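Local coordinates for pentalenene synthase (Streptomyces chartreusis NRRL 3882, PDB 6Q4S), which probably uses magnesium to cyclise farnesyl diphosphate to the bicyclic sesquiterpenol 7-epi-alpha-eudesmol, at residues L9-P14 against D268-L273; R28-M33 against D40-Y45; D80-A85 against C117-A122; Q279-L284 against D292-G297. All coordinates share one frame; numbering follows the deposited sequence.

Interaction 1: residues L9-P14 against D268-L273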
# COMPACT_ATOMS: atom_id res chain seq x y z
N LEU A 9 8.47 -12.40 30.56
CA LEU A 9 7.59 -11.38 30.01
C LEU A 9 6.41 -11.19 30.95
O LEU A 9 5.97 -12.16 31.51
CB LEU A 9 7.11 -11.88 28.63
CG LEU A 9 8.25 -12.16 27.62
CD1 LEU A 9 7.75 -12.64 26.25
CD2 LEU A 9 9.07 -10.87 27.47
N PRO A 10 5.90 -9.96 31.12
CA PRO A 10 4.70 -9.74 31.93
C PRO A 10 3.37 -9.88 31.15
O PRO A 10 2.56 -8.97 31.19
CB PRO A 10 4.88 -8.28 32.38
CG PRO A 10 5.49 -7.64 31.18
CD PRO A 10 6.47 -8.68 30.67
N PHE A 11 3.19 -10.95 30.39
CA PHE A 11 1.94 -11.17 29.66
C PHE A 11 1.50 -12.55 30.03
O PHE A 11 2.32 -13.39 30.34
CB PHE A 11 2.13 -11.10 28.12
CG PHE A 11 2.83 -9.87 27.64
CD1 PHE A 11 2.24 -8.64 27.75
CD2 PHE A 11 4.09 -9.95 27.05
CE1 PHE A 11 2.89 -7.49 27.32
CE2 PHE A 11 4.73 -8.80 26.61
CZ PHE A 11 4.13 -7.56 26.74
N ASP A 12 0.20 -12.79 30.04
CA ASP A 12 -0.36 -14.15 30.13
C ASP A 12 -1.33 -14.21 28.95
O ASP A 12 -2.21 -13.33 28.80
CB ASP A 12 -1.07 -14.37 31.48
CG ASP A 12 -1.59 -15.78 31.65
OD1 ASP A 12 -0.94 -16.73 31.14
OD2 ASP A 12 -2.63 -15.96 32.32
N THR A 13 -1.17 -15.20 28.09
CA THR A 13 -1.73 -15.04 26.75
C THR A 13 -2.40 -16.35 26.33
O THR A 13 -1.78 -17.42 26.40
CB THR A 13 -0.54 -14.44 25.89
OG1 THR A 13 -0.85 -13.13 25.46
CG2 THR A 13 -0.03 -15.31 24.88
N PRO A 14 -3.69 -16.28 25.87
CA PRO A 14 -4.35 -17.52 25.45
C PRO A 14 -3.78 -18.21 24.20
O PRO A 14 -3.08 -17.60 23.39
CB PRO A 14 -5.82 -17.10 25.24
CG PRO A 14 -5.85 -15.60 25.23
CD PRO A 14 -4.60 -15.11 25.91
N ASP A 268 10.74 -2.61 27.87
CA ASP A 268 10.33 -1.65 28.90
C ASP A 268 9.77 -0.37 28.37
O ASP A 268 8.90 0.20 29.03
CB ASP A 268 11.48 -1.25 29.86
CG ASP A 268 12.05 -2.42 30.63
OD1 ASP A 268 11.35 -3.46 30.86
OD2 ASP A 268 13.24 -2.30 30.99
N GLU A 269 10.26 0.14 27.25
CA GLU A 269 9.65 1.32 26.68
C GLU A 269 8.20 0.94 26.15
O GLU A 269 7.28 1.75 26.29
CB GLU A 269 10.49 1.94 25.56
CG GLU A 269 9.89 3.27 25.06
CD GLU A 269 10.53 3.87 23.80
OE1 GLU A 269 11.62 3.43 23.36
OE2 GLU A 269 9.93 4.81 23.20
N TYR A 270 8.07 -0.22 25.54
CA TYR A 270 6.77 -0.79 25.12
C TYR A 270 5.78 -0.82 26.31
O TYR A 270 4.65 -0.26 26.23
CB TYR A 270 6.87 -2.21 24.45
CG TYR A 270 5.47 -2.79 24.23
CD1 TYR A 270 4.66 -2.34 23.16
CD2 TYR A 270 4.93 -3.67 25.13
CE1 TYR A 270 3.37 -2.81 22.99
CE2 TYR A 270 3.63 -4.14 25.00
CZ TYR A 270 2.84 -3.71 23.94
OH TYR A 270 1.54 -4.19 23.81
N LEU A 271 6.23 -1.41 27.43
CA LEU A 271 5.41 -1.43 28.64
C LEU A 271 5.02 -0.05 29.18
O LEU A 271 3.88 0.11 29.65
CB LEU A 271 6.07 -2.29 29.70
CG LEU A 271 6.23 -3.75 29.31
CD1 LEU A 271 7.05 -4.50 30.36
CD2 LEU A 271 4.87 -4.44 29.08
N GLU A 272 5.91 0.94 29.10
CA GLU A 272 5.57 2.34 29.48
C GLU A 272 4.47 2.93 28.58
O GLU A 272 3.60 3.69 29.03
CB GLU A 272 6.77 3.30 29.42
CG GLU A 272 7.86 3.12 30.49
CD GLU A 272 9.25 3.72 30.14
OE1 GLU A 272 9.42 4.50 29.16
OE2 GLU A 272 10.22 3.40 30.88
N LEU A 273 4.55 2.65 27.29
CA LEU A 273 3.53 3.20 26.36
C LEU A 273 2.21 2.46 26.60
O LEU A 273 1.13 3.05 26.59
CB LEU A 273 4.01 3.15 24.91
CG LEU A 273 5.16 4.07 24.61
CD1 LEU A 273 5.77 3.76 23.26
CD2 LEU A 273 4.69 5.49 24.64

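Interaction 2: residues R28-M33 against D40-Y45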
# COMPACT_ATOMS: atom_id res chain seq x y z
N ARG A 28 -2.72 -30.61 4.72
CA ARG A 28 -3.23 -31.07 3.42
C ARG A 28 -3.21 -29.97 2.36
O ARG A 28 -2.88 -30.22 1.20
CB ARG A 28 -4.66 -31.57 3.61
CG ARG A 28 -4.60 -33.05 4.09
CD ARG A 28 -5.72 -33.36 5.03
NE ARG A 28 -6.93 -33.20 4.30
CZ ARG A 28 -8.05 -32.72 4.78
NH1 ARG A 28 -8.15 -32.35 6.05
NH2 ARG A 28 -9.08 -32.62 3.95
N TRP A 29 -3.53 -28.76 2.82
CA TRP A 29 -3.49 -27.58 1.94
C TRP A 29 -2.10 -27.31 1.37
O TRP A 29 -1.98 -27.00 0.18
CB TRP A 29 -4.05 -26.40 2.69
CG TRP A 29 -4.13 -25.07 1.91
CD1 TRP A 29 -5.21 -24.59 1.20
CD2 TRP A 29 -3.13 -24.04 1.86
NE1 TRP A 29 -4.92 -23.33 0.69
CE2 TRP A 29 -3.67 -22.96 1.11
CE3 TRP A 29 -1.85 -23.91 2.38
CZ2 TRP A 29 -2.94 -21.78 0.84
CZ3 TRP A 29 -1.10 -22.72 2.10
CH2 TRP A 29 -1.66 -21.69 1.33
N VAL A 30 -1.04 -27.41 2.16
CA VAL A 30 0.29 -27.14 1.60
C VAL A 30 0.61 -28.07 0.43
O VAL A 30 1.27 -27.67 -0.56
CB VAL A 30 1.49 -27.04 2.59
CG1 VAL A 30 1.21 -26.03 3.69
CG2 VAL A 30 1.88 -28.36 3.18
N TRP A 31 0.16 -29.31 0.52
CA TRP A 31 0.22 -30.21 -0.67
C TRP A 31 -0.72 -29.90 -1.85
O TRP A 31 -0.36 -29.95 -3.01
CB TRP A 31 -0.05 -31.67 -0.23
CG TRP A 31 1.09 -32.29 0.42
CD1 TRP A 31 1.30 -32.46 1.76
CD2 TRP A 31 2.19 -32.87 -0.24
NE1 TRP A 31 2.48 -33.14 1.97
CE2 TRP A 31 3.05 -33.38 0.74
CE3 TRP A 31 2.55 -32.99 -1.57
CZ2 TRP A 31 4.23 -34.01 0.43
CZ3 TRP A 31 3.77 -33.63 -1.87
CH2 TRP A 31 4.57 -34.11 -0.89
N GLU A 32 -1.94 -29.59 -1.56
CA GLU A 32 -2.93 -29.26 -2.58
C GLU A 32 -2.42 -28.03 -3.36
O GLU A 32 -2.52 -28.00 -4.58
CB GLU A 32 -4.24 -28.90 -1.88
CG GLU A 32 -5.41 -28.53 -2.78
CD GLU A 32 -6.53 -27.79 -2.12
OE1 GLU A 32 -6.66 -27.85 -0.88
OE2 GLU A 32 -7.31 -27.13 -2.85
N MET A 33 -1.82 -27.06 -2.67
CA MET A 33 -1.36 -25.81 -3.36
C MET A 33 0.05 -25.94 -3.91
O MET A 33 0.60 -25.00 -4.46
CB MET A 33 -1.45 -24.63 -2.40
CG MET A 33 -2.82 -24.41 -1.83
SD MET A 33 -4.12 -24.30 -3.07
CE MET A 33 -3.70 -22.65 -3.69
N ASP A 40 10.28 -35.40 1.95
CA ASP A 40 11.38 -34.76 2.73
C ASP A 40 11.18 -33.25 2.92
O ASP A 40 11.44 -32.72 3.99
CB ASP A 40 12.74 -34.91 2.02
CG ASP A 40 13.30 -36.36 2.09
OD1 ASP A 40 12.59 -37.27 2.59
OD2 ASP A 40 14.46 -36.56 1.65
N GLY A 41 10.77 -32.55 1.87
CA GLY A 41 10.49 -31.12 1.98
C GLY A 41 9.37 -30.90 2.96
O GLY A 41 9.44 -30.00 3.81
N PHE A 42 8.34 -31.75 2.86
CA PHE A 42 7.22 -31.67 3.77
C PHE A 42 7.62 -31.88 5.20
O PHE A 42 7.21 -31.13 6.07
CB PHE A 42 6.14 -32.70 3.38
CG PHE A 42 4.98 -32.75 4.30
CD1 PHE A 42 4.14 -31.68 4.40
CD2 PHE A 42 4.70 -33.89 5.04
CE1 PHE A 42 3.03 -31.71 5.21
CE2 PHE A 42 3.60 -33.93 5.87
CZ PHE A 42 2.75 -32.86 5.94
N GLU A 43 8.37 -32.94 5.48
CA GLU A 43 8.77 -33.21 6.88
C GLU A 43 9.69 -32.07 7.47
O GLU A 43 9.55 -31.69 8.60
CB GLU A 43 9.39 -34.61 6.99
CG GLU A 43 8.44 -35.78 6.62
CD GLU A 43 7.20 -35.96 7.54
OE1 GLU A 43 7.20 -35.47 8.71
OE2 GLU A 43 6.21 -36.61 7.12
N GLU A 44 10.56 -31.52 6.65
CA GLU A 44 11.30 -30.28 6.96
C GLU A 44 10.33 -29.14 7.31
O GLU A 44 10.44 -28.55 8.38
CB GLU A 44 12.20 -29.94 5.76
CG GLU A 44 12.89 -28.59 5.76
CD GLU A 44 14.03 -28.45 6.77
OE1 GLU A 44 14.24 -29.37 7.61
OE2 GLU A 44 14.73 -27.40 6.71
N TYR A 45 9.33 -28.88 6.45
CA TYR A 45 8.29 -27.89 6.76
C TYR A 45 7.59 -28.19 8.10
O TYR A 45 7.47 -27.33 8.98
CB TYR A 45 7.26 -27.73 5.59
CG TYR A 45 6.13 -26.85 6.03
CD1 TYR A 45 6.35 -25.49 6.21
CD2 TYR A 45 4.88 -27.37 6.44
CE1 TYR A 45 5.38 -24.67 6.72
CE2 TYR A 45 3.91 -26.55 6.94
CZ TYR A 45 4.15 -25.19 7.08
OH TYR A 45 3.21 -24.36 7.63

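Interaction 3: residues D80-A85 against C117-A122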
# COMPACT_ATOMS: atom_id res chain seq x y z
N ASP A 80 11.28 -18.20 0.43
CA ASP A 80 12.69 -18.61 -0.08
C ASP A 80 12.81 -19.99 -0.77
O ASP A 80 13.39 -20.13 -1.86
CB ASP A 80 13.82 -18.53 0.98
CG ASP A 80 13.30 -18.48 2.39
OD1 ASP A 80 12.69 -19.49 2.84
OD2 ASP A 80 13.47 -17.40 3.02
N ASP A 81 12.18 -20.97 -0.15
CA ASP A 81 12.28 -22.38 -0.58
C ASP A 81 11.47 -22.72 -1.87
O ASP A 81 11.49 -23.84 -2.32
CB ASP A 81 11.94 -23.33 0.62
CG ASP A 81 12.75 -22.99 1.92
OD1 ASP A 81 13.66 -22.13 1.87
OD2 ASP A 81 12.48 -23.55 2.99
N GLN A 82 10.82 -21.74 -2.49
CA GLN A 82 10.10 -22.01 -3.74
C GLN A 82 11.01 -22.01 -4.98
O GLN A 82 10.57 -22.45 -6.04
CB GLN A 82 8.97 -20.98 -3.91
CG GLN A 82 7.91 -21.07 -2.82
CD GLN A 82 7.15 -22.41 -2.87
OE1 GLN A 82 6.39 -22.63 -3.77
NE2 GLN A 82 7.37 -23.27 -1.90
N PHE A 83 12.26 -21.54 -4.80
CA PHE A 83 13.23 -21.21 -5.89
C PHE A 83 14.49 -22.06 -5.79
O PHE A 83 15.06 -22.19 -4.68
CB PHE A 83 13.65 -19.71 -5.80
CG PHE A 83 12.49 -18.78 -5.70
CD1 PHE A 83 11.83 -18.37 -6.83
CD2 PHE A 83 11.98 -18.41 -4.47
CE1 PHE A 83 10.72 -17.56 -6.74
CE2 PHE A 83 10.85 -17.63 -4.38
CZ PHE A 83 10.22 -17.20 -5.53
N ASP A 84 14.92 -22.61 -6.94
CA ASP A 84 16.20 -23.33 -7.07
C ASP A 84 17.32 -22.43 -6.52
O ASP A 84 17.50 -21.30 -7.00
CB ASP A 84 16.47 -23.69 -8.55
CG ASP A 84 17.58 -24.72 -8.73
OD1 ASP A 84 17.41 -25.86 -8.24
OD2 ASP A 84 18.62 -24.40 -9.36
N ALA A 85 18.03 -22.91 -5.49
CA ALA A 85 18.95 -22.08 -4.69
C ALA A 85 20.29 -21.80 -5.40
O ALA A 85 21.02 -20.87 -5.01
CB ALA A 85 19.19 -22.70 -3.31
N CYS A 117 2.71 -18.86 -10.02
CA CYS A 117 3.51 -19.96 -9.53
C CYS A 117 2.78 -20.41 -8.28
O CYS A 117 1.82 -19.76 -7.88
CB CYS A 117 4.96 -19.52 -9.34
SG CYS A 117 5.30 -18.32 -8.04
N PRO A 118 3.19 -21.53 -7.67
CA PRO A 118 2.39 -22.00 -6.54
C PRO A 118 2.19 -20.94 -5.45
O PRO A 118 1.06 -20.75 -4.97
CB PRO A 118 3.23 -23.20 -6.02
CG PRO A 118 3.91 -23.71 -7.24
CD PRO A 118 4.23 -22.50 -8.07
N ILE A 119 3.24 -20.25 -5.04
CA ILE A 119 3.12 -19.25 -3.98
C ILE A 119 2.15 -18.09 -4.32
O ILE A 119 1.36 -17.67 -3.47
CB ILE A 119 4.47 -18.73 -3.53
CG1 ILE A 119 4.32 -17.99 -2.20
CG2 ILE A 119 5.09 -17.79 -4.54
CD1 ILE A 119 5.57 -18.14 -1.38
N THR A 120 2.13 -17.63 -5.59
CA THR A 120 1.33 -16.44 -5.94
C THR A 120 -0.12 -16.83 -6.05
O THR A 120 -1.00 -16.09 -5.64
CB THR A 120 1.83 -15.72 -7.20
OG1 THR A 120 1.81 -16.56 -8.39
CG2 THR A 120 3.24 -15.23 -6.97
N LEU A 121 -0.36 -18.04 -6.56
CA LEU A 121 -1.72 -18.58 -6.57
C LEU A 121 -2.26 -18.83 -5.19
O LEU A 121 -3.42 -18.53 -4.93
CB LEU A 121 -1.76 -19.88 -7.40
CG LEU A 121 -1.43 -19.63 -8.90
CD1 LEU A 121 -0.95 -20.94 -9.53
CD2 LEU A 121 -2.60 -19.04 -9.68
N ALA A 122 -1.42 -19.36 -4.30
CA ALA A 122 -1.78 -19.58 -2.92
C ALA A 122 -2.13 -18.28 -2.26
O ALA A 122 -3.16 -18.17 -1.59
CB ALA A 122 -0.69 -20.28 -2.16
O HOH W 1 5.79 -20.89 -5.81

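Interaction 4: residues Q279-L284 against D292-G297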
# COMPACT_ATOMS: atom_id res chain seq x y z
N GLN A 279 -4.67 7.37 28.68
CA GLN A 279 -4.54 8.81 28.40
C GLN A 279 -4.71 9.11 26.89
O GLN A 279 -5.21 10.16 26.52
CB GLN A 279 -3.21 9.37 28.95
CG GLN A 279 -2.73 10.71 28.39
CD GLN A 279 -1.33 11.05 28.88
OE1 GLN A 279 -1.14 11.42 30.04
NE2 GLN A 279 -0.32 10.94 28.00
N MET A 280 -4.22 8.21 26.03
CA MET A 280 -4.35 8.40 24.59
C MET A 280 -5.85 8.43 24.23
O MET A 280 -6.29 9.30 23.49
CB MET A 280 -3.62 7.29 23.79
CG MET A 280 -3.98 7.23 22.30
SD MET A 280 -3.23 5.80 21.50
CE MET A 280 -4.44 4.58 21.89
N CYS A 281 -6.60 7.48 24.78
CA CYS A 281 -8.02 7.39 24.52
C CYS A 281 -8.76 8.63 24.99
O CYS A 281 -9.67 9.07 24.31
CB CYS A 281 -8.61 6.15 25.16
SG CYS A 281 -8.04 4.59 24.44
N ASP A 282 -8.35 9.17 26.14
CA ASP A 282 -8.87 10.46 26.66
C ASP A 282 -8.56 11.63 25.72
O ASP A 282 -9.44 12.40 25.37
CB ASP A 282 -8.30 10.79 28.07
CG ASP A 282 -8.70 9.77 29.15
OD1 ASP A 282 -9.63 8.96 28.96
OD2 ASP A 282 -8.07 9.75 30.22
N GLU A 283 -7.31 11.78 25.32
CA GLU A 283 -6.90 12.86 24.39
C GLU A 283 -7.62 12.80 23.02
O GLU A 283 -7.93 13.83 22.42
CB GLU A 283 -5.38 12.75 24.24
CG GLU A 283 -4.60 13.54 23.19
CD GLU A 283 -3.10 13.12 23.21
OE1 GLU A 283 -2.69 12.32 24.11
OE2 GLU A 283 -2.33 13.57 22.33
N LEU A 284 -7.90 11.58 22.55
CA LEU A 284 -8.73 11.33 21.36
C LEU A 284 -10.24 11.44 21.60
O LEU A 284 -10.97 11.47 20.63
CB LEU A 284 -8.43 9.92 20.79
CG LEU A 284 -7.01 9.78 20.21
CD1 LEU A 284 -6.68 8.35 19.88
CD2 LEU A 284 -6.84 10.73 19.02
N ASP A 292 -12.70 -0.06 24.01
CA ASP A 292 -12.66 -1.52 24.02
C ASP A 292 -11.96 -2.13 22.78
O ASP A 292 -11.38 -3.25 22.85
CB ASP A 292 -14.08 -2.09 24.11
CG ASP A 292 -14.10 -3.61 24.11
OD1 ASP A 292 -13.51 -4.17 25.05
OD2 ASP A 292 -14.67 -4.26 23.17
N ARG A 293 -12.12 -1.47 21.64
CA ARG A 293 -11.51 -1.91 20.38
C ARG A 293 -9.98 -1.64 20.42
O ARG A 293 -9.21 -2.48 19.99
CB ARG A 293 -12.21 -1.24 19.16
CG ARG A 293 -13.62 -1.82 18.87
CD ARG A 293 -14.51 -0.79 18.15
NE ARG A 293 -13.84 -0.27 16.96
CZ ARG A 293 -14.09 0.88 16.33
NH1 ARG A 293 -15.05 1.70 16.72
NH2 ARG A 293 -13.37 1.21 15.26
N VAL A 294 -9.60 -0.47 20.94
CA VAL A 294 -8.20 -0.16 21.30
C VAL A 294 -7.55 -1.22 22.17
O VAL A 294 -6.47 -1.85 21.79
CB VAL A 294 -8.08 1.24 21.90
CG1 VAL A 294 -6.66 1.50 22.46
CG2 VAL A 294 -8.37 2.27 20.84
N ARG A 295 -8.21 -1.51 23.28
CA ARG A 295 -7.73 -2.54 24.20
C ARG A 295 -7.51 -3.85 23.47
O ARG A 295 -6.48 -4.49 23.66
CB ARG A 295 -8.67 -2.72 25.42
CG ARG A 295 -8.28 -3.87 26.35
CD ARG A 295 -9.27 -4.14 27.50
NE ARG A 295 -10.60 -4.48 26.98
CZ ARG A 295 -10.94 -5.63 26.40
NH1 ARG A 295 -10.09 -6.65 26.24
NH2 ARG A 295 -12.18 -5.79 25.96
N MET A 296 -8.45 -4.26 22.61
CA MET A 296 -8.24 -5.49 21.83
C MET A 296 -7.01 -5.40 20.86
O MET A 296 -6.33 -6.41 20.61
CB MET A 296 -9.51 -5.87 21.03
CG MET A 296 -10.63 -6.48 21.90
SD MET A 296 -12.09 -7.10 20.97
CE MET A 296 -12.73 -5.51 20.40
N GLY A 297 -6.83 -4.21 20.30
CA GLY A 297 -5.63 -3.86 19.49
C GLY A 297 -4.33 -4.10 20.23
O GLY A 297 -3.39 -4.74 19.71

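Interaction 1: residues L9-P14 against D268-L273
P10 and F11, in the N-terminal segment that precedes helix 19-32, lie against Y270 and L271 on one side of helix 252-284. Packing is closest at the proline: its CG comes within 3.6 Å of CD1 of L271. The other methyl is almost as near, with L271 CD2 at 3.9 Å from P10 CG, which places the proline corner against the leucine fork. CD2 also serves F11, whose CZ lies 4.0 Å from it. The same ring tip meets a second residue of the helix, F11 CZ being 3.9 Å from Y270 CE2. Both ring approaches are oblique. A chi1 of -52° sets F11 CG anti to its own carbonyl carbon and carries the far end of the ring to the helix, although the CB itself does not point there.

The contact thins quickly on either side of these four residues. P10 is exposed in spite of its close neighbour, and D12 and P14 are solvent-facing residues that do not reach the helix. T13 packs on helix 288-313, and L9 reaches that helix as well as L267 on helix 252-284, while Y270 continues inward to M211 of helix 206-228 and bonds through its hydroxyl to Q274. No hydrogen bond joins the two segments, and only 141 Å² is buried between them. The chemistry is thus that of carbon against carbon, a hydrophobic attachment without directional bonds.

Interaction 2: residues R28-M33 against D40-Y45
W31 and F42 set the geometry of this helix-helix contact, the indole NE1 lying over one face of the phenyl ring. W31 NE1 sits 3.3 Å above the plane of the F42 ring, displaced toward the rim on the CD1 side. The two rings meet obliquely: the planes of the five-membered ring and the phenyl are at 53°, with centroids 4.6 Å apart. The six-membered part of the indole leans back along the phenylalanine stem, where W31 CZ2 is 3.8 Å from F42 CB. With chi1 at 176°, F42 CG lies anti to the backbone N, and the ring extends from its helix toward the partner.

V30 approaches the same phenyl in another way. Its CG2 meets the ring at the edge, close to the ring plane, 4.1 Å from F42 CE1. The second methyl, CG1, passes obliquely to Y45, 4.3 Å from CE2. One valine thus bridges residues 42 and 45, one turn apart along the helix.

The short helix axes run roughly antiparallel, at 140°, and approach to 11.7 Å, a separation spanned by large side chains. This is the packing of consecutive helices, 19-32 and 39-47, across a short loop whose V36 touches V30, W31 and F42. The Y45 side chain is about 9 Å from that of D80, a probable magnesium ligand. Farther in, Y45 contacts S74 and L78 of helix 63-79 and bonds to H26, while W29 packs between helices 63-79 and 118-131.

Interaction 3: residues D80-A85 against C117-A122
Q82 carries this contact, meeting I119 with its aliphatic part and P118 with its amide oxygen. Its CG lies 4.0 Å from I119 CD1, and its OE1 is 3.9 Å from P118 CB. A chi2 of -65° bends the glutamine chain, turning the amide toward the start of helix 118-131. There a water bridges the segments: it donates to Q82 OE1 at 2.7 Å and accepts from I119 N, also at 2.7 Å, so the water satisfies an amide hydrogen of the first helical turn and links it to Q82.

The second shell fixes both sides. Q82 NE2 bonds to L35 O, which holds the amide at its other end, and Q82 CB lies over one face of the F83 ring, itself set against R93, I94 and V97. On the helix side, C117 is the N-cap residue, and its N donates to T120 OG1 over 3.0 Å at 158°, one half of a capping box.

Residues 80-84 form the aspartate-rich DDXXD motif of class I terpene synthases, in which D80 and D84 probably bind magnesium. Q82 and F83 are its two variable positions, and here they pack the motif's loop against helices 118-131 and 90-103.

Interaction 4: residues Q279-L284 against D292-G297
M280 and C281 face V294 across a helical hairpin of the all-alpha terpene synthase fold, in which helix 252-284 is followed, after a short turn, by helix 288-313. The backbones come closest at C281 and V294, whose CA atoms are 8.2 Å apart.

The apolar interactions make the contact itself. M280 runs out extended through chi1 and chi2, then bends at chi3 (85°), which turns its terminal methyl toward the valine. The methyl, not the sulfur, does the touching: M280 and V294 approach end to end. C281 arrives from the next position on the helix, its SG lying beside the backbone N at a chi1 of -67°. All three residues are buried, but the interface is small, with 94 Å² covered in total. A202 of helix 200-203 touches both M280 and V294, so a third helix joins the cluster.

Polar interactions lie around this patch and do not cross between the two segments as hydrogen bonds. D282 forms a salt bridge with R291, just before the second segment, tying the helices together near the turn. R295 pairs through NH1 with E299 along its own helix, and R293 NE bonds to E197 O.

The whole apolar contact converges on one methyl: V294 CG1 lies 3.8 Å from M280 CE and 3.9 Å from C281 SG.

From the N terminus, interaction 1 opens first and closes only after interactions 2 and 3 have closed, joining residues 9-14 to helix 252-284 across some 250 residues. Interactions 2 and 3 fall within that long loop, one after the other. The first closes the short turn between helices 19-32 and 39-47; the second joins the 80-85 loop to helix 118-131. They touch directly, M33 O lying 3.5 Å from P118 CB. Interaction 4 follows in series, closing the turn between the last two helices. No loops cross. Interactions 1 and 4 share helix 252-284, their centres about 16 Å apart, on the opposite side of the chain's centre from interactions 2 and 3.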